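Uncharacterized protein orp (Desulfovibrio gigas, PDB 2WFB) probably takes part in the biosynthesis of metal cofactors, as the orange protein associated with a mixed molybdenum-copper sulphide cluster and related to nitrogenase cofactor proteins. Local coordinates at residues G15-V20 against L95-R101; F24-F30 against Y42-S48; V70-V76 against K90-E96. All coordinates share one frame; numbering follows the deposited sequence.

Contact 1 of 3, residues G15-V20 against L95-R101; sequences GLDGLV and LEGLTVR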
loop_
_atom_site.group_PDB
_atom_site.type_symbol
_atom_site.label_atom_id
_atom_site.label_comp_id
_atom_site.label_asym_id
_atom_site.label_seq_id
_atom_site.Cartn_x
_atom_site.Cartn_y
_atom_site.Cartn_z
ATOM N N GLY A 15 -7.859 3.809 -10.483
ATOM C CA GLY A 15 -7.792 2.942 -11.657
ATOM C C GLY A 15 -6.827 1.789 -11.510
ATOM O O GLY A 15 -5.736 1.949 -10.965
ATOM N N LEU A 16 -7.216 0.626 -12.021
ATOM C CA LEU A 16 -6.380 -0.556 -11.925
ATOM C C LEU A 16 -5.179 -0.527 -12.858
ATOM O O LEU A 16 -4.209 -1.234 -12.644
ATOM C CB LEU A 16 -7.213 -1.819 -12.158
ATOM C CG LEU A 16 -8.106 -2.260 -10.982
ATOM C CD1 LEU A 16 -9.039 -3.376 -11.424
ATOM C CD2 LEU A 16 -7.270 -2.708 -9.795
ATOM N N ASP A 17 -5.226 0.307 -13.889
ATOM C CA ASP A 17 -4.150 0.313 -14.861
ATOM C C ASP A 17 -3.195 1.491 -14.758
ATOM O O ASP A 17 -2.288 1.611 -15.570
ATOM C CB ASP A 17 -4.699 0.095 -16.274
ATOM C CG ASP A 17 -5.356 -1.284 -16.428
ATOM O OD1 ASP A 17 -4.678 -2.325 -16.176
ATOM O OD2 ASP A 17 -6.559 -1.318 -16.772
ATOM N N GLY A 18 -3.377 2.342 -13.749
ATOM C CA GLY A 18 -2.375 3.365 -13.418
ATOM C C GLY A 18 -1.186 2.712 -12.731
ATOM O O GLY A 18 -1.288 1.595 -12.258
ATOM N N LEU A 19 -0.063 3.419 -12.633
ATOM C CA LEU A 19 1.162 2.852 -12.069
ATOM C C LEU A 19 1.133 2.870 -10.562
ATOM O O LEU A 19 0.495 3.733 -9.989
ATOM C CB LEU A 19 2.390 3.656 -12.522
ATOM C CG LEU A 19 2.778 3.601 -13.993
ATOM C CD1 LEU A 19 3.875 4.629 -14.218
ATOM C CD2 LEU A 19 3.245 2.206 -14.373
ATOM N N VAL A 20 1.854 1.949 -9.922
ATOM C CA VAL A 20 2.042 2.070 -8.495
ATOM C C VAL A 20 2.902 3.317 -8.188
ATOM O O VAL A 20 3.885 3.633 -8.910
ATOM C CB VAL A 20 2.525 0.729 -7.744
ATOM C CG1 VAL A 20 2.376 -0.522 -8.570
ATOM C CG2 VAL A 20 3.871 0.833 -7.114
ATOM N N LEU A 95 8.002 -2.315 -6.116
ATOM C CA LEU A 95 7.010 -2.553 -7.166
ATOM C C LEU A 95 6.771 -1.375 -8.130
ATOM O O LEU A 95 5.844 -1.411 -8.943
ATOM C CB LEU A 95 5.692 -3.060 -6.564
ATOM C CG LEU A 95 5.866 -4.418 -5.876
ATOM C CD1 LEU A 95 4.796 -4.656 -4.848
ATOM C CD2 LEU A 95 5.912 -5.565 -6.884
ATOM N N GLU A 96 7.616 -0.347 -8.054
ATOM C CA GLU A 96 7.506 0.785 -8.964
ATOM C C GLU A 96 7.791 0.325 -10.400
ATOM O O GLU A 96 8.599 -0.592 -10.643
ATOM C CB GLU A 96 8.400 1.953 -8.514
ATOM C CG GLU A 96 9.915 1.713 -8.617
ATOM C CD GLU A 96 10.573 1.002 -7.412
ATOM O OE1 GLU A 96 9.911 0.527 -6.465
ATOM O OE2 GLU A 96 11.813 0.933 -7.405
ATOM N N GLY A 97 7.053 0.922 -11.335
ATOM C CA GLY A 97 7.192 0.608 -12.749
ATOM C C GLY A 97 6.104 -0.343 -13.209
ATOM O O GLY A 97 5.928 -0.553 -14.417
ATOM N N LEU A 98 5.387 -0.934 -12.246
ATOM C CA LEU A 98 4.248 -1.834 -12.526
ATOM C C LEU A 98 2.953 -1.053 -12.440
ATOM O O LEU A 98 2.886 -0.026 -11.721
ATOM C CB LEU A 98 4.226 -2.987 -11.514
ATOM C CG LEU A 98 5.346 -4.017 -11.544
ATOM C CD1 LEU A 98 5.141 -5.089 -10.464
ATOM C CD2 LEU A 98 5.409 -4.688 -12.911
ATOM N N THR A 99 1.938 -1.489 -13.191
ATOM C CA THR A 99 0.596 -0.995 -12.961
ATOM C C THR A 99 0.027 -1.639 -11.704
ATOM O O THR A 99 0.562 -2.631 -11.191
ATOM C CB THR A 99 -0.380 -1.223 -14.137
ATOM O OG1 THR A 99 -0.629 -2.611 -14.281
ATOM C CG2 THR A 99 0.170 -0.703 -15.433
ATOM N N VAL A 100 -1.036 -1.048 -11.176
ATOM C CA VAL A 100 -1.651 -1.571 -9.964
ATOM C C VAL A 100 -2.107 -3.016 -10.219
ATOM O O VAL A 100 -1.815 -3.901 -9.403
ATOM C CB VAL A 100 -2.780 -0.647 -9.414
ATOM C CG1 VAL A 100 -3.597 -1.356 -8.298
ATOM C CG2 VAL A 100 -2.174 0.675 -8.872
ATOM N N ARG A 101 -2.750 -3.249 -11.360
ATOM C CA ARG A 101 -3.212 -4.588 -11.706
ATOM C C ARG A 101 -2.065 -5.594 -11.753
ATOM O O ARG A 101 -2.190 -6.705 -11.236
ATOM C CB ARG A 101 -3.940 -4.551 -13.045
ATOM C CG ARG A 101 -4.739 -5.809 -13.351
ATOM C CD ARG A 101 -5.254 -5.817 -14.791
ATOM N NE ARG A 101 -6.087 -4.660 -15.116
ATOM C CZ ARG A 101 -7.389 -4.543 -14.859
ATOM N NH1 ARG A 101 -8.070 -5.510 -14.245
ATOM N NH2 ARG A 101 -8.019 -3.437 -15.228
HETATM O O HOH W 1 -2.272 -3.450 -16.175
HETATM O O HOH W 2 5.892 3.642 -10.697
#

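Contact 2 of 3, residues F24-F30 against Y42-S48; sequences FGRAAGF and YVDNGAS. With ACT (acetate ion), chain E; PO4 (phosphate ion), chain B; PO4 (phosphate ion), chain C.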
loop_
_atom_site.group_PDB
_atom_site.type_symbol
_atom_site.label_atom_id
_atom_site.label_comp_id
_atom_site.label_asym_id
_atom_site.label_seq_id
_atom_site.Cartn_x
_atom_site.Cartn_y
_atom_site.Cartn_z
ATOM N N PHE A 24 5.159 5.847 -0.267
ATOM C CA PHE A 24 4.116 5.340 0.610
ATOM C C PHE A 24 3.363 6.434 1.374
ATOM O O PHE A 24 2.197 6.683 1.097
ATOM C CB PHE A 24 4.626 4.267 1.573
ATOM C CG PHE A 24 3.618 3.926 2.636
ATOM C CD1 PHE A 24 2.399 3.324 2.288
ATOM C CD2 PHE A 24 3.839 4.274 3.964
ATOM C CE1 PHE A 24 1.452 3.041 3.258
ATOM C CE2 PHE A 24 2.885 3.995 4.927
ATOM C CZ PHE A 24 1.678 3.359 4.554
ATOM N N GLY A 25 4.022 7.084 2.334
ATOM C CA GLY A 25 3.352 8.066 3.192
ATOM C C GLY A 25 2.739 9.222 2.434
ATOM O O GLY A 25 1.684 9.743 2.826
ATOM N N ARG A 26 3.385 9.588 1.328
ATOM C CA ARG A 26 2.984 10.718 0.506
ATOM C C ARG A 26 2.461 10.286 -0.874
ATOM O O ARG A 26 2.425 11.100 -1.818
ATOM C CB ARG A 26 4.138 11.749 0.415
ATOM C CG ARG A 26 4.495 12.299 1.825
ATOM C CD ARG A 26 5.698 13.238 1.905
ATOM N NE ARG A 26 5.912 13.554 3.316
ATOM C CZ ARG A 26 5.304 14.534 3.989
ATOM N NH1 ARG A 26 4.447 15.346 3.394
ATOM N NH2 ARG A 26 5.562 14.703 5.282
ATOM N N ALA A 27 2.039 9.023 -0.992
ATOM C CA ALA A 27 1.282 8.579 -2.167
ATOM C C ALA A 27 0.025 9.416 -2.344
ATOM O O ALA A 27 -0.566 9.888 -1.368
ATOM C CB ALA A 27 0.898 7.096 -2.026
ATOM N N ALA A 28 -0.419 9.596 -3.583
ATOM C CA ALA A 28 -1.719 10.277 -3.832
ATOM C C ALA A 28 -2.885 9.530 -3.130
ATOM O O ALA A 28 -3.831 10.142 -2.619
ATOM C CB ALA A 28 -1.993 10.434 -5.367
ATOM N N GLY A 29 -2.792 8.203 -3.105
ATOM C CA GLY A 29 -3.831 7.374 -2.538
ATOM C C GLY A 29 -3.465 5.911 -2.679
ATOM O O GLY A 29 -2.327 5.572 -3.022
ATOM N N PHE A 30 -4.452 5.051 -2.422
ATOM C CA PHE A 30 -4.291 3.598 -2.416
ATOM C C PHE A 30 -5.460 3.011 -3.141
ATOM O O PHE A 30 -6.605 3.355 -2.853
ATOM C CB PHE A 30 -4.298 3.023 -0.990
ATOM C CG PHE A 30 -3.404 3.758 -0.038
ATOM C CD1 PHE A 30 -2.039 3.559 -0.058
ATOM C CD2 PHE A 30 -3.936 4.667 0.866
ATOM C CE1 PHE A 30 -1.195 4.266 0.807
ATOM C CE2 PHE A 30 -3.093 5.369 1.734
ATOM C CZ PHE A 30 -1.729 5.155 1.704
ATOM N N TYR A 42 -10.813 3.259 -4.484
ATOM C CA TYR A 42 -9.712 4.193 -4.341
ATOM C C TYR A 42 -9.848 4.979 -3.040
ATOM O O TYR A 42 -10.882 5.601 -2.782
ATOM C CB TYR A 42 -9.619 5.126 -5.563
ATOM C CG TYR A 42 -8.497 6.129 -5.465
ATOM C CD1 TYR A 42 -7.185 5.754 -5.714
ATOM C CD2 TYR A 42 -8.755 7.451 -5.114
ATOM C CE1 TYR A 42 -6.139 6.672 -5.620
ATOM C CE2 TYR A 42 -7.733 8.377 -5.005
ATOM C CZ TYR A 42 -6.430 7.983 -5.262
ATOM O OH TYR A 42 -5.425 8.901 -5.167
ATOM N N VAL A 43 -8.811 4.919 -2.215
ATOM C CA VAL A 43 -8.755 5.588 -0.916
ATOM C C VAL A 43 -7.801 6.772 -1.060
ATOM O O VAL A 43 -6.602 6.594 -1.292
ATOM C CB VAL A 43 -8.304 4.620 0.221
ATOM C CG1 VAL A 43 -8.185 5.340 1.563
ATOM C CG2 VAL A 43 -9.292 3.471 0.367
ATOM N N ASP A 44 -8.361 7.974 -0.960
ATOM C CA ASP A 44 -7.604 9.219 -1.096
ATOM C C ASP A 44 -6.628 9.424 0.076
ATOM O O ASP A 44 -6.989 9.220 1.227
ATOM C CB ASP A 44 -8.574 10.406 -1.219
ATOM C CG ASP A 44 -7.865 11.688 -1.543
ATOM O OD1 ASP A 44 -7.538 11.884 -2.725
ATOM O OD2 ASP A 44 -7.618 12.486 -0.616
ATOM N N ASN A 45 -5.400 9.819 -0.220
ATOM C CA ASN A 45 -4.377 10.031 0.813
ATOM C C ASN A 45 -3.916 11.500 0.880
ATOM O O ASN A 45 -2.804 11.804 1.339
ATOM C CB ASN A 45 -3.164 9.099 0.574
ATOM C CG ASN A 45 -2.220 9.060 1.756
ATOM O OD1 ASN A 45 -2.654 8.988 2.903
ATOM N ND2 ASN A 45 -0.919 9.120 1.486
ATOM N N GLY A 46 -4.781 12.410 0.421
ATOM C CA GLY A 46 -4.466 13.857 0.376
ATOM C C GLY A 46 -4.055 14.448 1.717
ATOM O O GLY A 46 -3.163 15.306 1.782
ATOM N N ALA A 47 -4.685 13.970 2.791
ATOM C CA ALA A 47 -4.404 14.426 4.151
ATOM C C ALA A 47 -2.966 14.207 4.566
ATOM O O ALA A 47 -2.357 15.098 5.168
ATOM C CB ALA A 47 -5.314 13.732 5.136
ATOM N N SER A 48 -2.441 13.012 4.289
ATOM C CA SER A 48 -1.054 12.695 4.614
ATOM C C SER A 48 -0.042 13.613 3.916
ATOM O O SER A 48 0.942 14.007 4.523
ATOM C CB SER A 48 -0.736 11.228 4.303
ATOM O OG SER A 48 -1.560 10.330 5.035
HETATM C C ACT E . 4.086 15.472 -0.511
HETATM O O ACT E . 3.531 15.844 0.527
HETATM O OXT ACT E . 3.469 15.373 -1.602
HETATM C CH3 ACT E . 5.486 15.098 -0.386
HETATM P P PO4 B . 7.453 7.280 4.226
HETATM O O1 PO4 B . 6.955 6.826 2.916
HETATM O O2 PO4 B . 8.130 6.125 4.884
HETATM O O3 PO4 B . 8.400 8.411 4.044
HETATM O O4 PO4 B . 6.283 7.731 5.067
HETATM P P PO4 C . 7.219 11.113 6.445
HETATM O O1 PO4 C . 6.522 9.866 6.929
HETATM O O2 PO4 C . 8.566 11.154 7.104
HETATM O O3 PO4 C . 7.281 11.093 4.925
HETATM O O4 PO4 C . 6.431 12.338 6.817
HETATM O O HOH W 3 -4.498 12.768 -3.234
#

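Contact 3 of 3, residues V70-V76 against K90-E96; sequences VLLTGYV and KVGQDLE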
loop_
_atom_site.group_PDB
_atom_site.type_symbol
_atom_site.label_atom_id
_atom_site.label_comp_id
_atom_site.label_asym_id
_atom_site.label_seq_id
_atom_site.Cartn_x
_atom_site.Cartn_y
_atom_site.Cartn_z
ATOM N N VAL A 70 -2.417 -6.327 3.354
ATOM C CA VAL A 70 -1.191 -6.317 2.550
ATOM C C VAL A 70 -1.070 -4.914 1.975
ATOM O O VAL A 70 -2.075 -4.317 1.585
ATOM C CB VAL A 70 -1.289 -7.293 1.362
ATOM C CG1 VAL A 70 0.002 -7.249 0.467
ATOM C CG2 VAL A 70 -1.534 -8.719 1.846
ATOM N N LEU A 71 0.150 -4.395 1.934
ATOM C CA LEU A 71 0.418 -3.139 1.245
ATOM C C LEU A 71 1.526 -3.369 0.216
ATOM O O LEU A 71 2.614 -3.852 0.555
ATOM C CB LEU A 71 0.853 -2.062 2.236
ATOM C CG LEU A 71 1.416 -0.837 1.501
ATOM C CD1 LEU A 71 0.283 0.077 1.044
ATOM C CD2 LEU A 71 2.475 -0.143 2.299
ATOM N N LEU A 72 1.245 -3.009 -1.019
ATOM C CA LEU A 72 2.219 -3.103 -2.089
ATOM C C LEU A 72 2.662 -1.694 -2.513
ATOM O O LEU A 72 1.824 -0.834 -2.766
ATOM C CB LEU A 72 1.600 -3.822 -3.263
ATOM C CG LEU A 72 1.597 -5.379 -3.369
ATOM C CD1 LEU A 72 2.108 -6.212 -2.190
ATOM C CD2 LEU A 72 0.306 -5.897 -3.995
ATOM N N THR A 73 3.974 -1.472 -2.606
ATOM C CA THR A 73 4.529 -0.133 -2.820
ATOM C C THR A 73 5.954 -0.176 -3.400
ATOM O O THR A 73 6.461 -1.252 -3.764
ATOM C CB THR A 73 4.480 0.751 -1.488
ATOM O OG1 THR A 73 4.814 2.119 -1.812
ATOM C CG2 THR A 73 5.436 0.234 -0.367
ATOM N N GLY A 74 6.574 1.007 -3.512
ATOM C CA GLY A 74 7.979 1.106 -3.861
ATOM C C GLY A 74 8.840 1.146 -2.611
ATOM O O GLY A 74 9.486 0.156 -2.267
ATOM N N TYR A 75 8.826 2.292 -1.927
ATOM C CA TYR A 75 9.701 2.562 -0.781
ATOM C C TYR A 75 8.876 2.909 0.451
ATOM O O TYR A 75 7.846 3.597 0.352
ATOM C CB TYR A 75 10.644 3.756 -1.097
ATOM C CG TYR A 75 11.518 3.510 -2.295
ATOM C CD1 TYR A 75 12.728 2.829 -2.156
ATOM C CD2 TYR A 75 11.122 3.901 -3.563
ATOM C CE1 TYR A 75 13.535 2.567 -3.239
ATOM C CE2 TYR A 75 11.927 3.642 -4.679
ATOM C CZ TYR A 75 13.138 2.978 -4.495
ATOM O OH TYR A 75 13.969 2.698 -5.564
ATOM N N VAL A 76 9.364 2.471 1.604
ATOM C CA VAL A 76 8.770 2.800 2.900
ATOM C C VAL A 76 9.884 2.972 3.942
ATOM O O VAL A 76 10.792 2.145 4.027
ATOM C CB VAL A 76 7.654 1.749 3.328
ATOM C CG1 VAL A 76 8.075 0.365 3.091
ATOM C CG2 VAL A 76 7.199 1.914 4.796
ATOM N N LYS A 90 1.155 -6.827 5.970
ATOM C CA LYS A 90 2.339 -7.339 5.266
ATOM C C LYS A 90 2.731 -6.399 4.128
ATOM O O LYS A 90 1.873 -5.881 3.430
ATOM C CB LYS A 90 2.088 -8.740 4.689
ATOM C CG LYS A 90 2.241 -9.871 5.671
ATOM C CD LYS A 90 0.933 -10.127 6.434
ATOM C CE LYS A 90 1.112 -11.151 7.584
ATOM N NZ LYS A 90 0.559 -10.591 8.888
ATOM N N VAL A 91 4.030 -6.189 3.958
ATOM C CA VAL A 91 4.533 -5.183 3.034
ATOM C C VAL A 91 5.308 -5.827 1.904
ATOM O O VAL A 91 6.169 -6.671 2.147
ATOM C CB VAL A 91 5.424 -4.150 3.757
ATOM C CG1 VAL A 91 5.998 -3.139 2.761
ATOM C CG2 VAL A 91 4.602 -3.430 4.856
ATOM N N GLY A 92 4.957 -5.460 0.675
ATOM C CA GLY A 92 5.708 -5.842 -0.528
ATOM C C GLY A 92 6.373 -4.575 -1.022
ATOM O O GLY A 92 5.749 -3.526 -1.067
ATOM N N GLN A 93 7.645 -4.653 -1.357
ATOM C CA GLN A 93 8.415 -3.467 -1.768
ATOM C C GLN A 93 8.882 -3.588 -3.209
ATOM O O GLN A 93 8.698 -4.645 -3.818
ATOM C CB GLN A 93 9.613 -3.253 -0.833
ATOM C CG GLN A 93 9.206 -2.596 0.467
ATOM C CD GLN A 93 10.236 -2.740 1.563
ATOM O OE1 GLN A 93 11.267 -3.375 1.387
ATOM N NE2 GLN A 93 9.949 -2.164 2.708
ATOM N N ASP A 94 9.446 -2.498 -3.748
ATOM C CA ASP A 94 10.169 -2.487 -5.043
ATOM C C ASP A 94 9.262 -2.744 -6.229
ATOM O O ASP A 94 9.690 -3.335 -7.232
ATOM C CB ASP A 94 11.343 -3.490 -5.051
ATOM C CG ASP A 94 12.312 -3.294 -3.869
ATOM O OD1 ASP A 94 12.798 -2.158 -3.652
ATOM O OD2 ASP A 94 12.591 -4.292 -3.149
ATOM N N LEU A 95 8.002 -2.315 -6.116
ATOM C CA LEU A 95 7.010 -2.553 -7.166
ATOM C C LEU A 95 6.771 -1.375 -8.130
ATOM O O LEU A 95 5.844 -1.411 -8.943
ATOM C CB LEU A 95 5.692 -3.060 -6.564
ATOM C CG LEU A 95 5.866 -4.418 -5.876
ATOM C CD1 LEU A 95 4.796 -4.656 -4.848
ATOM C CD2 LEU A 95 5.912 -5.565 -6.884
ATOM N N GLU A 96 7.616 -0.347 -8.054
ATOM C CA GLU A 96 7.506 0.785 -8.964
ATOM C C GLU A 96 7.791 0.325 -10.400
ATOM O O GLU A 96 8.599 -0.592 -10.643
ATOM C CB GLU A 96 8.400 1.953 -8.514
ATOM C CG GLU A 96 9.915 1.713 -8.617
ATOM C CD GLU A 96 10.573 1.002 -7.412
ATOM O OE1 GLU A 96 9.911 0.527 -6.465
ATOM O OE2 GLU A 96 11.813 0.933 -7.405
HETATM O O HOH W 4 13.280 3.415 -8.374
#

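Contact 1 of 3, residues G15-V20 against L95-R101
V20 is the bump of this interface, and the type II turn from L95 to L98 supplies the hollow. The two methyls enter it side by side: CG1 presses on L98 O at 3.2 Å, while CG2 rests against L95 O at 3.5 Å. The backbone seals the fit, V20 N donating to that same L98 O. On the far side of the L19-T99 bridge, L16 forms a second bump. Its CB lies over one face of the R101 guanidinium, 3.6 Å from NH2, CD1 follows along toward NH1, and CD2 leans on V100 CG1. R101 crosses L16 at about a right angle, and the bend at chi3 (-58°) turns its NE-NH2 side to D17. NE meets OD1 at 2.9 Å and NH2 meets OD2 at 3.0 Å, both in the guanidinium plane, although the carboxylate is turned 37° from it. A water joins D17 OD1 to T99 OG1. T99 is the N-cap of helix 100-108, its OG1 capping a backbone N further along, while its own N donates to Q102 OE1. With G18 O accepting from V100 N and L16 O from R101 N, the loop supplies acceptors to first-turn amides, and the side-on salt bridge probably steadies that helix start further.

Contact 2 of 3, residues F24-F30 against Y42-S48
F30 and V43 form an antiparallel hydrogen-bonded pair, V43 N reaching F30 O at 2.8 Å in a nearly straight bond and F30 N returning one to V43 O, before G29 and D44 follow as a non-hydrogen-bonded pair and the strands part. At that fork N45 sits between the two segments. A chi1 of -168° swings its amide toward the turn F24-A27, where ND2 spends two N-H bonds, 3.0 Å to G25 O and 3.0 Å to A27 O. Both acceptors lie close to the amide plane, but G25 O is met from well above its carbonyl plane. The main chain adds a third hold, N45 N to A28 O. F30 backs the amide, CE2 standing 3.8 Å from N45 CG with ring and amide planes 47° apart. This is the mouth of the hairpin 29-34/40-44, the antiparallel half of a mixed sheet with strand order 3-2-1-4-5, as in ribonuclease H-like folds. Beside G29 the Y42 ring can draw close, its CZ 3.8 Å from the glycine CA. D44 turns back on its own chain, OD2 accepting from G46 N in an Asx turn that leads into the short, weakly bonded helical turn that follows. S48 CB abuts G25 O at 3.2 Å. Pointing away from 42-48, R26 extends to L51 O and to a phosphate probably left from crystallisation, which NE and NH2 grip and which A55 N and G56 N also bind. A second phosphate accepts from G25 N.

Contact 3 of 3, residues V70-V76 against K90-E96
The Y75 and E96 side chains cross at about a right angle, yet ring and carboxylate planes are only 31° apart, with OE2 coming obliquely to within 3.3 Å of the tyrosine OH. At the ring edge, in its plane, sits a water that hydrogen-bonds to Y75 OH and donates to E96 OE2. A sharp bend at E96 chi2 (-85°) folds the carboxylate back, bringing OE1 to 3.3 Å from G74 CA; a glycine leaves this approach unobstructed. The other flat group is the Q93 amide, whose NE2 closes to 3.2 Å on V76 CG1 while its hydrogen bond goes to G117 O. V76 CG1 also meets V91 CG1, so that one methyl touches both an amide and an apolar neighbour.

Leading up to these groups is a regular parallel ladder: K90 O accepts from L71 N at 2.7 Å, L71 O from G92 N, and G92 O from T73 N. On the sheet face of V70 and L72, L72 settles over G92, with CD1 4.0 Å from its CA, and presses CG on L95 CD1 at 3.6 Å. Past T73 the pattern changes. D94, with a positive phi of 67°, lets the chain turn: T73 O now takes L95 N, and D94 N is held instead by G74 O, on a lone pair. T73 OG1 looks the other way, bonded to T10 of strand 6-11. The side chain of V76 comes within about 4 Å of a bound phosphate, probably a crystallisation ion. Strands 68-72 and 90-92, joined through helix 78-86, make a beta-alpha-beta unit; its loops leave the C-terminal ends of the parallel strands, the edge where alpha/beta proteins commonly place their binding sites.

All three contacts belong to the one dinitrogenase iron-molybdenum cofactor family domain, and two of them build opposite wings of its mixed sheet. Contact 2 joins the edge strand 40-44 to 29-34, contact 3 joins 68-72 to the other edge strand 90-92, and strand 6-11 runs between. Contact 1 spans the longest interval of chain, enclosing the other two, contact 2 closing before contact 3 opens, and ties the loop after 6-11 to the start of helix 100-108. It shares L95 and E96 with contact 3, centres about 12 Å apart; about 15 Å separates the centres of contacts 1 and 2. Contacts 2 and 3, centres about 14 Å apart, meet through F24, whose CD1 packs on L71 CD2. Early and late chain are thus knitted into one compact domain.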